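Local coordinates for protein beta-fructofuranosidase (Arthrobacter, PDB 3WPU) that is a beta-fructofuranosidase of the levansucrase/invertase family, whose members are built as five-bladed beta-propellers, at residues 111-116 with 159-163; 148-154 with 179-185; 192-198 with 240-245. All blocks are in the same frame, centred on the assembly; numbering follows the deposited sequence.

Contact 1: residues 111-116 with 159-163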
loop_
_atom_site.group_PDB
_atom_site.type_symbol
_atom_site.label_atom_id
_atom_site.label_comp_id
_atom_site.label_asym_id
_atom_site.label_seq_id
_atom_site.Cartn_x
_atom_site.Cartn_y
_atom_site.Cartn_z
ATOM N N HIS A 111 9.268 -8.699 11.132
ATOM C CA HIS A 111 9.035 -9.148 9.756
ATOM C C HIS A 111 8.987 -10.665 9.632
ATOM O O HIS A 111 8.151 -11.191 8.895
ATOM C CB HIS A 111 10.094 -8.580 8.836
ATOM C CG HIS A 111 10.281 -7.108 9.012
ATOM N ND1 HIS A 111 9.438 -6.191 8.435
ATOM C CD2 HIS A 111 11.151 -6.400 9.771
ATOM C CE1 HIS A 111 9.811 -4.973 8.781
ATOM N NE2 HIS A 111 10.842 -5.074 9.602
ATOM N N VAL A 112 9.878 -11.365 10.331
ATOM C CA VAL A 112 9.921 -12.836 10.265
ATOM C C VAL A 112 8.916 -13.543 11.168
ATOM O O VAL A 112 8.850 -14.781 11.150
ATOM C CB VAL A 112 11.334 -13.434 10.436
ATOM C CG1 VAL A 112 12.238 -12.961 9.317
ATOM C CG2 VAL A 112 11.932 -13.091 11.795
ATOM N N PHE A 113 8.115 -12.760 11.904
ATOM C CA PHE A 113 7.065 -13.273 12.779
ATOM C C PHE A 113 5.711 -12.635 12.487
ATOM O O PHE A 113 4.804 -12.679 13.303
ATOM C CB PHE A 113 7.450 -13.036 14.250
ATOM C CG PHE A 113 8.769 -13.633 14.623
ATOM C CD1 PHE A 113 8.955 -15.002 14.608
ATOM C CD2 PHE A 113 9.829 -12.822 14.982
ATOM C CE1 PHE A 113 10.192 -15.552 14.911
ATOM C CE2 PHE A 113 11.064 -13.367 15.293
ATOM C CZ PHE A 113 11.237 -14.735 15.265
ATOM N N ALA A 114 5.550 -12.127 11.258
ATOM C CA ALA A 114 4.376 -11.348 10.882
ATOM C C ALA A 114 3.199 -12.251 10.583
ATOM O O ALA A 114 3.361 -13.316 9.981
ATOM C CB ALA A 114 4.673 -10.519 9.650
ATOM N N LYS A 115 2.027 -11.784 10.999
ATOM C CA LYS A 115 0.756 -12.454 10.719
ATOM C C LYS A 115 -0.314 -11.423 10.365
ATOM O O LYS A 115 -0.166 -10.249 10.646
ATOM C CB LYS A 115 0.323 -13.261 11.938
ATOM C CG LYS A 115 1.342 -14.295 12.368
ATOM C CD LYS A 115 0.897 -14.973 13.652
ATOM C CE LYS A 115 1.995 -15.864 14.175
ATOM N NZ LYS A 115 1.493 -16.581 15.362
ATOM N N ILE A 116 -1.359 -11.853 9.668
ATOM C CA ILE A 116 -2.480 -10.984 9.398
ATOM C C ILE A 116 -3.521 -11.087 10.499
ATOM O O ILE A 116 -3.998 -12.178 10.841
ATOM C CB ILE A 116 -3.122 -11.269 8.019
ATOM C CG1 ILE A 116 -2.102 -10.929 6.936
ATOM C CG2 ILE A 116 -4.416 -10.486 7.884
ATOM C CD1 ILE A 116 -2.489 -11.390 5.541
ATOM N N HIS A 159 10.679 -20.171 9.533
ATOM C CA HIS A 159 9.742 -19.067 9.790
ATOM C C HIS A 159 8.701 -19.129 8.701
ATOM O O HIS A 159 8.986 -19.604 7.607
ATOM C CB HIS A 159 10.431 -17.709 9.735
ATOM C CG HIS A 159 11.560 -17.565 10.702
ATOM N ND1 HIS A 159 12.787 -18.172 10.519
ATOM C CD2 HIS A 159 11.650 -16.868 11.858
ATOM C CE1 HIS A 159 13.575 -17.872 11.538
ATOM N NE2 HIS A 159 12.913 -17.073 12.356
ATOM N N GLN A 160 7.501 -18.660 9.003
ATOM C CA GLN A 160 6.435 -18.707 8.014
ATOM C C GLN A 160 5.503 -17.550 8.371
ATOM O O GLN A 160 4.911 -17.524 9.446
ATOM C CB GLN A 160 5.761 -20.077 8.038
ATOM C CG GLN A 160 5.137 -20.532 6.712
ATOM C CD GLN A 160 3.814 -19.869 6.398
ATOM O OE1 GLN A 160 2.782 -20.260 6.913
ATOM N NE2 GLN A 160 3.842 -18.856 5.519
ATOM N N THR A 161 5.411 -16.584 7.467
ATOM C CA THR A 161 4.695 -15.339 7.742
ATOM C C THR A 161 3.639 -15.065 6.717
ATOM O O THR A 161 3.633 -15.647 5.642
ATOM C CB THR A 161 5.616 -14.128 7.720
ATOM O OG1 THR A 161 6.204 -13.955 6.422
ATOM C CG2 THR A 161 6.707 -14.290 8.708
ATOM N N GLN A 162 2.756 -14.154 7.095
ATOM C CA GLN A 162 1.814 -13.523 6.198
ATOM C C GLN A 162 2.220 -12.066 6.083
ATOM O O GLN A 162 2.395 -11.365 7.085
ATOM C CB GLN A 162 0.375 -13.648 6.674
ATOM C CG GLN A 162 -0.094 -15.079 6.849
ATOM C CD GLN A 162 -0.439 -15.422 8.281
ATOM O OE1 GLN A 162 -0.957 -14.593 9.004
ATOM N NE2 GLN A 162 -0.206 -16.670 8.673
ATOM N N TRP A 163 2.464 -11.656 4.849
ATOM C CA TRP A 163 2.806 -10.277 4.513
ATOM C C TRP A 163 1.636 -9.621 3.733
ATOM O O TRP A 163 0.603 -10.271 3.537
ATOM C CB TRP A 163 4.152 -10.280 3.781
ATOM C CG TRP A 163 5.380 -10.419 4.676
ATOM C CD1 TRP A 163 5.416 -10.571 6.033
ATOM C CD2 TRP A 163 6.728 -10.425 4.228
ATOM N NE1 TRP A 163 6.733 -10.644 6.462
ATOM C CE2 TRP A 163 7.559 -10.555 5.371
ATOM C CE3 TRP A 163 7.326 -10.288 2.979
ATOM C CZ2 TRP A 163 8.961 -10.591 5.273
ATOM C CZ3 TRP A 163 8.734 -10.307 2.884
ATOM C CH2 TRP A 163 9.527 -10.452 4.033
HETATM O O HOH W 1 7.632 -17.200 11.560
HETATM O O HOH W 2 4.369 -15.621 11.490
HETATM O O HOH W 3 -3.167 -14.760 10.747
#

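Contact 2: residues 148-154 with 179-185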
loop_
_atom_site.group_PDB
_atom_site.type_symbol
_atom_site.label_atom_id
_atom_site.label_comp_id
_atom_site.label_asym_id
_atom_site.label_seq_id
_atom_site.Cartn_x
_atom_site.Cartn_y
_atom_site.Cartn_z
ATOM N N THR A 148 -1.523 -21.309 6.735
ATOM C CA THR A 148 -0.844 -20.662 5.606
ATOM C C THR A 148 0.386 -21.442 5.118
ATOM O O THR A 148 0.900 -21.210 4.020
ATOM C CB THR A 148 -0.514 -19.196 5.887
ATOM O OG1 THR A 148 0.400 -19.075 7.002
ATOM C CG2 THR A 148 -1.791 -18.427 6.165
ATOM N N GLY A 149 0.806 -22.421 5.906
ATOM C CA GLY A 149 1.882 -23.319 5.528
ATOM C C GLY A 149 1.495 -24.301 4.444
ATOM O O GLY A 149 2.355 -24.910 3.851
ATOM N N GLN A 150 0.205 -24.428 4.153
ATOM C CA GLN A 150 -0.266 -25.501 3.264
ATOM C C GLN A 150 0.307 -25.547 1.853
ATOM O O GLN A 150 0.402 -26.627 1.263
ATOM C CB GLN A 150 -1.774 -25.555 3.205
ATOM C CG GLN A 150 -2.506 -24.329 2.796
ATOM C CD GLN A 150 -4.000 -24.516 3.034
ATOM O OE1 GLN A 150 -4.747 -24.696 2.106
ATOM N NE2 GLN A 150 -4.388 -24.586 4.269
ATOM N N ILE A 151 0.666 -24.396 1.300
ATOM C CA ILE A 151 1.065 -24.325 -0.117
ATOM C C ILE A 151 2.515 -24.700 -0.393
ATOM O O ILE A 151 2.894 -24.882 -1.558
ATOM C CB ILE A 151 0.786 -22.921 -0.718
ATOM C CG1 ILE A 151 1.659 -21.837 -0.069
ATOM C CG2 ILE A 151 -0.706 -22.605 -0.633
ATOM C CD1 ILE A 151 1.486 -20.454 -0.665
ATOM N N PHE A 152 3.343 -24.750 0.648
ATOM C CA PHE A 152 4.781 -24.962 0.478
ATOM C C PHE A 152 5.156 -26.428 0.370
ATOM O O PHE A 152 4.906 -27.211 1.280
ATOM C CB PHE A 152 5.552 -24.286 1.604
ATOM C CG PHE A 152 5.388 -22.796 1.584
ATOM C CD1 PHE A 152 6.035 -22.025 0.621
ATOM C CD2 PHE A 152 4.529 -22.169 2.480
ATOM C CE1 PHE A 152 5.835 -20.650 0.572
ATOM C CE2 PHE A 152 4.345 -20.804 2.439
ATOM C CZ PHE A 152 5.007 -20.047 1.481
ATOM N N GLU A 153 5.732 -26.781 -0.775
ATOM C CA GLU A 153 6.212 -28.134 -1.007
ATOM C C GLU A 153 7.247 -28.498 0.066
ATOM O O GLU A 153 7.169 -29.567 0.682
ATOM C CB GLU A 153 6.810 -28.237 -2.415
ATOM C CG GLU A 153 5.790 -28.115 -3.568
ATOM C CD GLU A 153 5.526 -26.681 -4.093
ATOM O OE1 GLU A 153 5.737 -25.706 -3.372
ATOM O OE2 GLU A 153 5.082 -26.523 -5.270
ATOM N N ASP A 154 8.188 -27.590 0.312
ATOM C CA ASP A 154 9.235 -27.743 1.320
ATOM C C ASP A 154 8.753 -27.247 2.681
ATOM O O ASP A 154 8.696 -26.041 2.958
ATOM C CB ASP A 154 10.501 -27.015 0.875
ATOM C CG ASP A 154 11.678 -27.220 1.814
ATOM O OD1 ASP A 154 11.511 -27.777 2.911
ATOM O OD2 ASP A 154 12.785 -26.797 1.429
ATOM N N PHE A 179 -2.921 -12.079 -0.271
ATOM C CA PHE A 179 -1.801 -11.763 0.602
ATOM C C PHE A 179 -0.505 -12.386 0.118
ATOM O O PHE A 179 -0.463 -13.072 -0.884
ATOM C CB PHE A 179 -2.133 -12.150 2.048
ATOM C CG PHE A 179 -2.190 -13.642 2.296
ATOM C CD1 PHE A 179 -1.171 -14.292 2.988
ATOM C CD2 PHE A 179 -3.266 -14.401 1.820
ATOM C CE1 PHE A 179 -1.224 -15.669 3.217
ATOM C CE2 PHE A 179 -3.316 -15.771 2.042
ATOM C CZ PHE A 179 -2.294 -16.393 2.736
ATOM N N THR A 180 0.572 -12.084 0.823
ATOM C CA THR A 180 1.869 -12.624 0.508
ATOM C C THR A 180 2.195 -13.679 1.544
ATOM O O THR A 180 2.332 -13.379 2.737
ATOM C CB THR A 180 2.962 -11.549 0.465
ATOM O OG1 THR A 180 2.522 -10.394 -0.278
ATOM C CG2 THR A 180 4.263 -12.105 -0.140
ATOM N N ASP A 181 2.340 -14.912 1.086
ATOM C CA ASP A 181 2.517 -16.059 1.958
ATOM C C ASP A 181 3.987 -16.434 1.851
ATOM O O ASP A 181 4.450 -16.740 0.763
ATOM C CB ASP A 181 1.590 -17.194 1.504
ATOM C CG ASP A 181 1.387 -18.276 2.587
ATOM O OD1 ASP A 181 1.831 -18.096 3.756
ATOM O OD2 ASP A 181 0.774 -19.325 2.290
ATOM N N VAL A 182 4.738 -16.350 2.955
ATOM C CA VAL A 182 6.193 -16.411 2.873
ATOM C C VAL A 182 6.792 -17.496 3.765
ATOM O O VAL A 182 6.427 -17.648 4.951
ATOM C CB VAL A 182 6.850 -15.059 3.240
ATOM C CG1 VAL A 182 8.316 -15.030 2.837
ATOM C CG2 VAL A 182 6.123 -13.906 2.566
ATOM N N ALA A 183 7.726 -18.251 3.205
ATOM C CA ALA A 183 8.476 -19.263 3.964
ATOM C C ALA A 183 9.962 -18.923 3.944
ATOM O O ALA A 183 10.519 -18.562 2.912
ATOM C CB ALA A 183 8.249 -20.657 3.405
ATOM N N PHE A 184 10.597 -19.017 5.113
ATOM C CA PHE A 184 12.010 -18.763 5.263
ATOM C C PHE A 184 12.689 -20.049 5.694
ATOM O O PHE A 184 12.092 -20.851 6.428
ATOM C CB PHE A 184 12.298 -17.723 6.343
ATOM C CG PHE A 184 11.657 -16.373 6.100
ATOM C CD1 PHE A 184 12.412 -15.300 5.646
ATOM C CD2 PHE A 184 10.295 -16.175 6.344
ATOM C CE1 PHE A 184 11.821 -14.061 5.444
ATOM C CE2 PHE A 184 9.709 -14.923 6.171
ATOM C CZ PHE A 184 10.473 -13.881 5.694
ATOM N N TYR A 185 13.948 -20.196 5.281
ATOM C CA TYR A 185 14.725 -21.418 5.547
ATOM C C TYR A 185 16.080 -21.018 6.088
ATOM O O TYR A 185 17.045 -20.877 5.343
ATOM C CB TYR A 185 14.825 -22.253 4.275
ATOM C CG TYR A 185 13.479 -22.636 3.737
ATOM C CD1 TYR A 185 12.899 -23.876 4.037
ATOM C CD2 TYR A 185 12.753 -21.756 2.941
ATOM C CE1 TYR A 185 11.645 -24.225 3.550
ATOM C CE2 TYR A 185 11.503 -22.102 2.454
ATOM C CZ TYR A 185 10.942 -23.325 2.780
ATOM O OH TYR A 185 9.704 -23.674 2.282
#

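Contact 3: residues 192-198 with 240-245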
loop_
_atom_site.group_PDB
_atom_site.type_symbol
_atom_site.label_atom_id
_atom_site.label_comp_id
_atom_site.label_asym_id
_atom_site.label_seq_id
_atom_site.Cartn_x
_atom_site.Cartn_y
_atom_site.Cartn_z
ATOM N N ASN A 192 20.836 -18.050 5.590
ATOM C CA ASN A 192 19.972 -18.836 4.725
ATOM C C ASN A 192 20.519 -20.219 4.417
ATOM O O ASN A 192 21.712 -20.385 4.118
ATOM C CB ASN A 192 19.767 -18.128 3.375
ATOM C CG ASN A 192 18.824 -16.929 3.444
ATOM O OD1 ASN A 192 18.749 -16.159 2.485
ATOM N ND2 ASN A 192 18.092 -16.778 4.536
ATOM N N ILE A 193 19.635 -21.205 4.464
ATOM C CA ILE A 193 19.883 -22.531 3.911
ATOM C C ILE A 193 19.624 -22.448 2.409
ATOM O O ILE A 193 20.399 -22.978 1.608
ATOM C CB ILE A 193 18.991 -23.584 4.600
ATOM C CG1 ILE A 193 19.479 -23.779 6.043
ATOM C CG2 ILE A 193 18.952 -24.905 3.834
ATOM C CD1 ILE A 193 18.446 -24.357 6.982
ATOM N N LYS A 194 18.547 -21.746 2.038
ATOM C CA LYS A 194 18.248 -21.429 0.639
ATOM C C LYS A 194 17.488 -20.087 0.636
ATOM O O LYS A 194 17.109 -19.597 1.698
ATOM C CB LYS A 194 17.415 -22.541 -0.035
ATOM C CG LYS A 194 16.039 -22.794 0.575
ATOM C CD LYS A 194 15.139 -23.610 -0.351
ATOM C CE LYS A 194 13.694 -23.630 0.132
ATOM N NZ LYS A 194 12.780 -24.287 -0.849
ATOM N N PRO A 195 17.268 -19.492 -0.540
ATOM C CA PRO A 195 16.524 -18.225 -0.541
ATOM C C PRO A 195 15.101 -18.389 -0.005
ATOM O O PRO A 195 14.503 -19.447 -0.127
ATOM C CB PRO A 195 16.518 -17.833 -2.027
ATOM C CG PRO A 195 17.735 -18.507 -2.590
ATOM C CD PRO A 195 17.807 -19.812 -1.874
ATOM N N TYR A 196 14.557 -17.325 0.564
ATOM C CA TYR A 196 13.181 -17.344 1.032
ATOM C C TYR A 196 12.213 -17.475 -0.145
ATOM O O TYR A 196 12.601 -17.347 -1.309
ATOM C CB TYR A 196 12.870 -16.148 1.912
ATOM C CG TYR A 196 12.489 -14.846 1.224
ATOM C CD1 TYR A 196 11.444 -14.085 1.716
ATOM C CD2 TYR A 196 13.152 -14.390 0.074
ATOM C CE1 TYR A 196 11.085 -12.897 1.136
ATOM C CE2 TYR A 196 12.807 -13.201 -0.526
ATOM C CZ TYR A 196 11.740 -12.472 -0.023
ATOM O OH TYR A 196 11.396 -11.276 -0.597
ATOM N N ASP A 197 10.961 -17.724 0.204
ATOM C CA ASP A 197 9.947 -18.143 -0.766
ATOM C C ASP A 197 8.661 -17.392 -0.489
ATOM O O ASP A 197 7.803 -17.876 0.240
ATOM C CB ASP A 197 9.747 -19.646 -0.669
ATOM C CG ASP A 197 8.903 -20.218 -1.797
ATOM O OD1 ASP A 197 8.249 -19.476 -2.541
ATOM O OD2 ASP A 197 8.865 -21.457 -1.887
ATOM N N PRO A 198 8.539 -16.184 -1.071
ATOM C CA PRO A 198 7.331 -15.383 -0.977
ATOM C C PRO A 198 6.414 -15.678 -2.150
ATOM O O PRO A 198 6.854 -15.620 -3.297
ATOM C CB PRO A 198 7.852 -13.964 -1.088
ATOM C CG PRO A 198 9.084 -14.056 -1.930
ATOM C CD PRO A 198 9.623 -15.466 -1.771
ATOM N N GLU A 240 19.155 -13.715 -3.980
ATOM C CA GLU A 240 18.722 -14.325 -2.745
ATOM C C GLU A 240 17.695 -13.491 -1.984
ATOM O O GLU A 240 16.872 -14.022 -1.241
ATOM C CB GLU A 240 19.977 -14.501 -1.874
ATOM C CG GLU A 240 19.745 -14.949 -0.467
ATOM C CD GLU A 240 21.020 -15.489 0.146
ATOM O OE1 GLU A 240 22.125 -15.075 -0.279
ATOM O OE2 GLU A 240 20.895 -16.341 1.044
ATOM N N PHE A 241 17.798 -12.181 -2.142
ATOM C CA PHE A 241 16.966 -11.224 -1.422
ATOM C C PHE A 241 16.048 -10.463 -2.354
ATOM O O PHE A 241 15.665 -9.315 -2.078
ATOM C CB PHE A 241 17.851 -10.280 -0.636
ATOM C CG PHE A 241 18.699 -10.990 0.376
ATOM C CD1 PHE A 241 18.106 -11.661 1.440
ATOM C CD2 PHE A 241 20.079 -11.034 0.245
ATOM C CE1 PHE A 241 18.877 -12.346 2.372
ATOM C CE2 PHE A 241 20.861 -11.710 1.177
ATOM C CZ PHE A 241 20.255 -12.369 2.238
ATOM N N PHE A 242 15.629 -11.141 -3.419
ATOM C CA PHE A 242 14.623 -10.617 -4.326
ATOM C C PHE A 242 13.345 -10.216 -3.607
ATOM O O PHE A 242 13.007 -10.792 -2.583
ATOM C CB PHE A 242 14.281 -11.640 -5.425
ATOM C CG PHE A 242 13.418 -12.805 -4.974
ATOM C CD1 PHE A 242 12.136 -12.960 -5.492
ATOM C CD2 PHE A 242 13.886 -13.775 -4.079
ATOM C CE1 PHE A 242 11.358 -14.043 -5.140
ATOM C CE2 PHE A 242 13.095 -14.849 -3.697
ATOM C CZ PHE A 242 11.826 -14.992 -4.234
ATOM N N ASN A 243 12.651 -9.228 -4.169
ATOM C CA ASN A 243 11.365 -8.749 -3.693
ATOM C C ASN A 243 10.239 -9.286 -4.548
ATOM O O ASN A 243 10.347 -9.294 -5.766
ATOM C CB ASN A 243 11.354 -7.221 -3.751
ATOM C CG ASN A 243 12.486 -6.613 -2.948
ATOM O OD1 ASN A 243 13.392 -5.957 -3.480
ATOM N ND2 ASN A 243 12.428 -6.819 -1.672
ATOM N N PHE A 244 9.160 -9.705 -3.903
ATOM C CA PHE A 244 7.981 -10.257 -4.621
ATOM C C PHE A 244 6.858 -10.317 -3.613
ATOM O O PHE A 244 6.858 -11.170 -2.733
ATOM C CB PHE A 244 8.263 -11.638 -5.227
ATOM C CG PHE A 244 7.151 -12.127 -6.120
ATOM C CD1 PHE A 244 7.100 -11.761 -7.451
ATOM C CD2 PHE A 244 6.169 -12.959 -5.612
ATOM C CE1 PHE A 244 6.040 -12.183 -8.247
ATOM C CE2 PHE A 244 5.136 -13.405 -6.408
ATOM C CZ PHE A 244 5.078 -13.014 -7.728
ATOM N N ARG A 245 5.975 -9.338 -3.650
ATOM C CA ARG A 245 4.942 -9.211 -2.620
ATOM C C ARG A 245 3.915 -8.144 -2.924
ATOM O O ARG A 245 4.046 -7.409 -3.912
ATOM C CB ARG A 245 5.617 -8.895 -1.248
ATOM C CG ARG A 245 6.469 -7.645 -1.210
ATOM C CD ARG A 245 7.014 -7.455 0.211
ATOM N NE ARG A 245 7.949 -6.352 0.303
ATOM C CZ ARG A 245 9.240 -6.391 0.005
ATOM N NH1 ARG A 245 9.832 -7.513 -0.385
ATOM N NH2 ARG A 245 9.975 -5.298 0.158
HETATM O O HOH W 4 8.861 -10.240 -1.016
HETATM O O HOH W 5 16.362 -15.035 1.264
#

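Contact 1: residues 111-116 with 159-163
Gln162 and Trp163, near the start of strand 159-169, reach across to the turn that leads into strand 115-122, joining two strands of one curled sheet that are not neighbours in its pairing, in the five-bladed beta-propeller of this family. Gln162 is the most heavily engaged. Its chain bends at chi2 (116°), which brings OE1 to the backbone of Lys115 and Ile116. There OE1 accepts the N-H of Ile116, with N 2.8 Å away, in the plane of the amide and on an almost straight line (163°). A water bridges the same OE1 to Ile116 O, while NE2 is bonded to Thr148 OG1 outside the contact, so both ends of the amide are tied and its rotation is fixed. Nearer the backbone, Gln162 CB packs on Ile116 CG1 at 3.7 Å, and Gln162 N donates to Ala114 O at 3.1 Å.

Trp163 turns the edge of its indole to the turn. NE1 donates to His111 O at 2.9 Å, and that oxygen lies almost in the ring plane. Ala114 CB meets the same edge, 3.7 Å from CD1 of Trp163, while Thr161 OG1 lies over one indole face, toward the rim.

His159 fills the far end. Val112 O lies at the edge of its imidazole, near the ring plane, and its CD2 comes within 3.6 Å of Phe113 CE1, the two rings tilted against each other at 52°. Between these side-chain contacts two waters add to the direct backbone bond: one takes the N-H of Gln160 and donates to Val112 O, the other donates to both Ala114 O and Gln160 O. Both imidazole nitrogens of His111 are hydrogen-bonded to glycerol, probably from the crystallisation liquor. The methyl CG2 of Thr161 sits 3.3 Å from Val112 O.

Contact 2: residues 148-154 with 179-185
Asp181 and Phe152 meet because of how each leaves its backbone: in Asp181 the carboxylate carbon lies opposite the backbone N (chi1 -163°) and points from strand 174-184 toward the loop 148-154, while the ring of Phe152 is turned beside its own N (chi1 -64°) and is directed from that loop toward the strand. The loop packs against this strand of the propeller sheet. Phe152 is held on both faces. Ala183 CB makes a CH-pi contact over the ring centre, 3.7 Å from the centroid, and Ile151 CG1 covers the opposite face nearer the rim. At the ring edge, Asp181 O approaches Phe152 CZ to 3.4 Å.

Farther along, Tyr185 OH donates to Asp154 O at 2.7 Å, in the carbonyl plane and on a lone pair, with the oxygen also in the plane of the phenol ring. The carboxylate of Asp154 comes against the same ring, its CG 3.5 Å from Tyr185 CE1 and its plane inclined by 39°; OD1 of this acid is bonded to Ser156 OG. Lys194 makes a cation-pi contact with Tyr185.

At the other end, Thr148 CG2 rests 4.0 Å from CZ of Phe179, and Thr148 OG1 is engaged by Gln160 and Gln162. Asp181 is buried, with NE2 of Gln160 donating to its OD1. Its OD2 lies only 2.6 Å from Thr148 O and has Ile151 CD1 as an apolar neighbour. Asp181 therefore probably holds a proton, since two unprotonated oxygens this close would repel.

Contact 3: residues 192-198 with 240-245
Tyr196 and Phe242 make the central pair of this contact, and they meet in two ways. The polar link is a short hydrogen bond, Tyr196 OH donating to Phe242 O at 2.6 Å in the carbonyl plane. One water donates to the same hydroxyl and accepts from Phe244 N and Arg245 NH1, while another joins Tyr196 N to Glu240 O, so the backbone of 240-245 is met at Glu240 O, Phe242 O and Phe244 N. Arg245 is also salt-bridged to Glu338.

The aromatic link is an offset edge-to-face pair: the edge of Tyr196 is directed at the face of Phe242, centroids 5.2 Å apart and planes at 63°. A chi1 of 84° sets the phenol between its backbone N and carbonyl carbon, where it can use both links.

Apolar packing is supplied by Pro198. Its CD lies over the centre of the Tyr196 ring and also reaches 3.3 Å from Phe242 CZ, while its CG lies 4.2 Å from Phe244 CB.

The loop 240-245, which runs into strand 245-250, lies against the segment leading into strand 197-210. Val182 of strand 174-184 touches Tyr196 and Pro198, and Trp163 of strand 159-169 packs on Tyr196 and Arg245.

How the contacts relate
The three contacts lie on the same side of the chain's centre, their own centres about 10 Å (1 to 2), 11 Å (2 to 3) and 13 Å (1 to 3) apart. They reach one mixed sheet, in which strands 159-169, 174-184 and 197-210 are successive antiparallel neighbours. Contacts 1 and 2 alternate along the chain, whereas contact 3 opens only after both have closed. Backbone bonds join them: Trp163 N to Thr180 O, and Ala183 O to Asp197 N. Contact 3 leads on, through strand 245-250, into a separate five-stranded sheet. Contacts 1 and 2 thus stay within one sheet of the propeller, whereas contact 3 joins it to another.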